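Local coordinates for protein GlcNAc Inducible Gene 2, GIG2 (Candida albicans, PDB 6AKZ) that binds a ferric ion and is probably an oxygenase of the cupin-like DUF1479 family, its gene being induced by N-acetylglucosamine, at residues 31-42 against 213-221. Sequence-based numbering, arbitrary orientation.
Sequences NVKQVTASWKRL and IFEGDWENW
The chain leaves helix 211-214 through a Schellman motif at G216, which, at positive phi (94°), lies against the first turns of helix 32-56, its CA 4.0 Å from that of V35. The glycine presses directly on the helix backbone, where G216 CA comes within 3.9 Å of Q34 O. V35 lays CG2 beside F214 O, while S38 CB packs against G216 O. A water bridges S38 OG, I213 O and W218 N, tying the helix to both sides of the turn; the same hydroxyl donates to V35 O in the carbonyl plane.

One turn further along helix 32-56, R41, bent at chi3 (-63°), grips E219 side-on in a salt bridge, NE to OE2 at 2.7 Å and NH2 to OE1 at 2.9 Å. Guanidinium and carboxylate are nearly coplanar, 24° apart, and both oxygens are met on their syn sides. NH2 also donates to G216 O at 3.2 Å, and NH1 to a water held by Q34 O, so several in-plane bonds fix the rotation of the guanidinium.

Behind this pair the W218 indole is sandwiched, with L42 CD1 over one face of the six-membered ring, 3.9 Å from its centroid, and E219 CD over the opposite face. L280 and A283 of helix 278-287 pack against the same tryptophan. The contact thus joins helix 32-56 to the loop that follows helix 211-214, away from the iron site. At the ring edge W218 NE1 donates to S38 O at 2.8 Å from above the carbonyl plane, and L42 N reaches the same oxygen from the opposite face.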
loop_
_atom_site.group_PDB
_atom_site.type_symbol
_atom_site.label_atom_id
_atom_site.label_comp_id
_atom_site.label_asym_id
_atom_site.label_seq_id
_atom_site.Cartn_x
_atom_site.Cartn_y
_atom_site.Cartn_z
ATOM N N ASN A 31 -19.445 -13.330 -20.625
ATOM C CA ASN A 31 -18.871 -11.975 -20.559
ATOM C C ASN A 31 -17.639 -11.757 -21.450
ATOM O O ASN A 31 -17.132 -10.623 -21.512
ATOM C CB ASN A 31 -18.579 -11.631 -19.101
ATOM C CG ASN A 31 -19.846 -11.421 -18.259
ATOM O OD1 ASN A 31 -20.899 -10.971 -18.734
ATOM N ND2 ASN A 31 -19.727 -11.737 -16.984
ATOM N N VAL A 32 -17.204 -12.793 -22.182
ATOM C CA VAL A 32 -15.988 -12.734 -22.947
ATOM C C VAL A 32 -16.018 -11.661 -24.022
ATOM O O VAL A 32 -14.998 -10.988 -24.233
ATOM C CB VAL A 32 -15.626 -14.118 -23.556
ATOM C CG1 VAL A 32 -14.637 -13.999 -24.699
ATOM C CG2 VAL A 32 -15.087 -15.040 -22.461
ATOM N N LYS A 33 -17.166 -11.478 -24.673
ATOM C CA LYS A 33 -17.273 -10.490 -25.738
ATOM C C LYS A 33 -17.164 -9.087 -25.186
ATOM O O LYS A 33 -16.428 -8.297 -25.699
ATOM C CB LYS A 33 -18.577 -10.628 -26.531
ATOM C CG LYS A 33 -18.566 -11.791 -27.509
ATOM C CD LYS A 33 -19.684 -11.659 -28.544
ATOM C CE LYS A 33 -20.247 -13.012 -28.988
ATOM N NZ LYS A 33 -19.169 -13.896 -29.529
ATOM N N GLN A 34 -17.980 -8.800 -24.177
ATOM C CA GLN A 34 -17.944 -7.566 -23.374
ATOM C C GLN A 34 -16.569 -7.212 -22.767
ATOM O O GLN A 34 -16.212 -6.031 -22.750
ATOM C CB GLN A 34 -18.930 -7.707 -22.221
ATOM C CG GLN A 34 -20.374 -7.361 -22.576
ATOM C CD GLN A 34 -21.354 -7.791 -21.480
ATOM O OE1 GLN A 34 -21.013 -8.544 -20.557
ATOM N NE2 GLN A 34 -22.573 -7.285 -21.568
ATOM N N VAL A 35 -15.877 -8.197 -22.218
ATOM C CA VAL A 35 -14.531 -7.992 -21.688
ATOM C C VAL A 35 -13.553 -7.562 -22.819
ATOM O O VAL A 35 -12.853 -6.557 -22.698
ATOM C CB VAL A 35 -13.967 -9.216 -20.969
ATOM C CG1 VAL A 35 -12.531 -8.913 -20.584
ATOM C CG2 VAL A 35 -14.822 -9.542 -19.715
ATOM N N THR A 36 -13.526 -8.343 -23.908
ATOM C CA THR A 36 -12.808 -7.946 -25.100
ATOM C C THR A 36 -13.136 -6.533 -25.580
ATOM O O THR A 36 -12.207 -5.791 -25.838
ATOM C CB THR A 36 -13.076 -8.970 -26.217
ATOM O OG1 THR A 36 -12.726 -10.262 -25.713
ATOM C CG2 THR A 36 -12.226 -8.632 -27.462
ATOM N N ALA A 37 -14.400 -6.135 -25.686
ATOM C CA ALA A 37 -14.684 -4.777 -26.092
ATOM C C ALA A 37 -14.102 -3.780 -25.109
ATOM O O ALA A 37 -13.569 -2.747 -25.537
ATOM C CB ALA A 37 -16.149 -4.520 -26.247
ATOM N N SER A 38 -14.174 -4.142 -23.823
ATOM C CA SER A 38 -13.756 -3.238 -22.733
ATOM C C SER A 38 -12.220 -3.012 -22.773
ATOM O O SER A 38 -11.758 -1.916 -22.428
ATOM C CB SER A 38 -14.206 -3.785 -21.369
ATOM O OG SER A 38 -13.340 -4.800 -20.870
ATOM N N TRP A 39 -11.476 -4.059 -23.115
ATOM C CA TRP A 39 -10.031 -4.017 -23.294
ATOM C C TRP A 39 -9.608 -3.092 -24.411
ATOM O O TRP A 39 -8.645 -2.326 -24.290
ATOM C CB TRP A 39 -9.473 -5.406 -23.576
ATOM C CG TRP A 39 -7.955 -5.400 -23.937
ATOM C CD1 TRP A 39 -7.393 -5.421 -25.198
ATOM C CD2 TRP A 39 -6.840 -5.349 -23.014
ATOM N NE1 TRP A 39 -6.010 -5.430 -25.104
ATOM C CE2 TRP A 39 -5.649 -5.359 -23.779
ATOM C CE3 TRP A 39 -6.733 -5.260 -21.620
ATOM C CZ2 TRP A 39 -4.382 -5.327 -23.192
ATOM C CZ3 TRP A 39 -5.456 -5.275 -21.054
ATOM C CH2 TRP A 39 -4.310 -5.288 -21.823
ATOM N N LYS A 40 -10.367 -3.121 -25.511
ATOM C CA LYS A 40 -10.142 -2.174 -26.583
ATOM C C LYS A 40 -10.436 -0.700 -26.203
ATOM O O LYS A 40 -9.632 0.178 -26.495
ATOM C CB LYS A 40 -10.977 -2.636 -27.759
ATOM C CG LYS A 40 -10.389 -3.912 -28.321
ATOM C CD LYS A 40 -11.290 -4.483 -29.392
ATOM C CE LYS A 40 -10.742 -5.828 -29.793
ATOM N NZ LYS A 40 -11.727 -6.361 -30.795
ATOM N N ARG A 41 -11.561 -0.439 -25.576
ATOM C CA ARG A 41 -11.872 0.897 -24.995
ATOM C C ARG A 41 -10.728 1.364 -24.019
ATOM O O ARG A 41 -10.351 2.537 -24.005
ATOM C CB ARG A 41 -13.147 0.914 -24.194
ATOM C CG ARG A 41 -14.416 0.522 -24.945
ATOM C CD ARG A 41 -15.668 1.040 -24.218
ATOM N NE ARG A 41 -15.806 0.444 -22.879
ATOM C CZ ARG A 41 -16.399 -0.704 -22.608
ATOM N NH1 ARG A 41 -16.940 -1.447 -23.597
ATOM N NH2 ARG A 41 -16.457 -1.123 -21.349
ATOM N N LEU A 42 -10.260 0.444 -23.205
ATOM C CA LEU A 42 -9.242 0.725 -22.209
ATOM C C LEU A 42 -7.929 1.257 -22.842
ATOM O O LEU A 42 -7.402 2.287 -22.419
ATOM C CB LEU A 42 -8.949 -0.497 -21.359
ATOM C CG LEU A 42 -7.790 -0.350 -20.366
ATOM C CD1 LEU A 42 -8.147 0.726 -19.309
ATOM C CD2 LEU A 42 -7.500 -1.650 -19.703
ATOM N N ILE A 213 -14.115 -5.175 -13.422
ATOM C CA ILE A 213 -13.177 -5.314 -14.520
ATOM C C ILE A 213 -13.389 -6.659 -15.253
ATOM O O ILE A 213 -13.411 -6.706 -16.475
ATOM C CB ILE A 213 -11.766 -5.181 -13.988
ATOM C CG1 ILE A 213 -11.561 -3.779 -13.368
ATOM C CG2 ILE A 213 -10.736 -5.556 -15.042
ATOM C CD1 ILE A 213 -10.217 -3.659 -12.677
ATOM N N PHE A 214 -13.519 -7.736 -14.515
ATOM C CA PHE A 214 -13.698 -9.046 -15.108
ATOM C C PHE A 214 -15.047 -9.238 -15.789
ATOM O O PHE A 214 -15.256 -10.244 -16.504
ATOM C CB PHE A 214 -13.540 -10.080 -14.047
ATOM C CG PHE A 214 -12.131 -10.172 -13.501
ATOM C CD1 PHE A 214 -11.048 -10.171 -14.328
ATOM C CD2 PHE A 214 -11.918 -10.234 -12.125
ATOM C CE1 PHE A 214 -9.745 -10.321 -13.802
ATOM C CE2 PHE A 214 -10.669 -10.369 -11.610
ATOM C CZ PHE A 214 -9.564 -10.425 -12.423
ATOM N N GLU A 215 -15.967 -8.319 -15.557
ATOM C CA GLU A 215 -17.269 -8.373 -16.239
ATOM C C GLU A 215 -17.386 -7.476 -17.456
ATOM O O GLU A 215 -18.433 -7.469 -18.077
ATOM C CB GLU A 215 -18.354 -7.962 -15.272
ATOM C CG GLU A 215 -18.605 -9.022 -14.235
ATOM C CD GLU A 215 -19.699 -8.616 -13.267
ATOM O OE1 GLU A 215 -19.934 -7.400 -13.124
ATOM O OE2 GLU A 215 -20.269 -9.535 -12.636
ATOM N N GLY A 216 -16.348 -6.694 -17.754
ATOM C CA GLY A 216 -16.309 -5.836 -18.888
ATOM C C GLY A 216 -16.743 -4.435 -18.628
ATOM O O GLY A 216 -17.019 -3.716 -19.550
ATOM N N ASP A 217 -16.698 -4.008 -17.367
ATOM C CA ASP A 217 -17.191 -2.718 -16.938
ATOM C C ASP A 217 -16.097 -2.060 -16.017
ATOM O O ASP A 217 -16.430 -1.496 -14.997
ATOM C CB ASP A 217 -18.482 -2.977 -16.115
ATOM C CG ASP A 217 -19.237 -1.735 -15.725
ATOM O OD1 ASP A 217 -19.142 -0.673 -16.393
ATOM O OD2 ASP A 217 -19.994 -1.814 -14.698
ATOM N N TRP A 218 -14.831 -2.121 -16.448
ATOM C CA TRP A 218 -13.745 -1.402 -15.765
ATOM C C TRP A 218 -14.065 0.024 -15.441
ATOM O O TRP A 218 -13.631 0.551 -14.400
ATOM C CB TRP A 218 -12.397 -1.529 -16.501
ATOM C CG TRP A 218 -12.304 -0.843 -17.789
ATOM C CD1 TRP A 218 -12.409 -1.446 -19.053
ATOM C CD2 TRP A 218 -12.081 0.541 -18.026
ATOM N NE1 TRP A 218 -12.297 -0.508 -20.029
ATOM C CE2 TRP A 218 -12.068 0.724 -19.443
ATOM C CE3 TRP A 218 -11.877 1.659 -17.201
ATOM C CZ2 TRP A 218 -11.865 1.944 -20.022
ATOM C CZ3 TRP A 218 -11.658 2.874 -17.797
ATOM C CH2 TRP A 218 -11.623 3.024 -19.194
ATOM N N GLU A 219 -14.885 0.696 -16.251
ATOM C CA GLU A 219 -15.151 2.092 -16.042
ATOM C C GLU A 219 -15.819 2.348 -14.727
ATOM O O GLU A 219 -15.712 3.459 -14.181
ATOM C CB GLU A 219 -16.060 2.669 -17.148
ATOM C CG GLU A 219 -15.396 2.830 -18.484
ATOM C CD GLU A 219 -15.511 1.586 -19.395
ATOM O OE1 GLU A 219 -15.872 0.441 -18.935
ATOM O OE2 GLU A 219 -15.184 1.797 -20.594
ATOM N N ASN A 220 -16.526 1.356 -14.219
ATOM C CA ASN A 220 -17.192 1.509 -12.949
ATOM C C ASN A 220 -16.450 0.895 -11.735
ATOM O O ASN A 220 -17.052 0.782 -10.644
ATOM C CB ASN A 220 -18.585 0.968 -13.094
ATOM C CG ASN A 220 -19.421 1.925 -13.897
ATOM O OD1 ASN A 220 -19.557 3.109 -13.565
ATOM N ND2 ASN A 220 -19.920 1.455 -14.960
ATOM N N TRP A 221 -15.215 0.444 -11.933
ATOM C CA TRP A 221 -14.399 -0.049 -10.793
ATOM C C TRP A 221 -14.120 1.093 -9.794
ATOM O O TRP A 221 -13.683 2.164 -10.210
ATOM C CB TRP A 221 -13.101 -0.667 -11.262
ATOM C CG TRP A 221 -12.345 -1.314 -10.173
ATOM C CD1 TRP A 221 -12.759 -2.349 -9.390
ATOM C CD2 TRP A 221 -11.075 -0.893 -9.650
ATOM N NE1 TRP A 221 -11.817 -2.596 -8.420
ATOM C CE2 TRP A 221 -10.775 -1.717 -8.567
ATOM C CE3 TRP A 221 -10.176 0.130 -9.982
ATOM C CZ2 TRP A 221 -9.571 -1.611 -7.856
ATOM C CZ3 TRP A 221 -9.020 0.281 -9.229
ATOM C CH2 TRP A 221 -8.708 -0.613 -8.206
HETATM O O HOH W 1 -17.985 -4.163 -22.794
HETATM O O HOH W 2 -13.426 -4.380 -18.025
#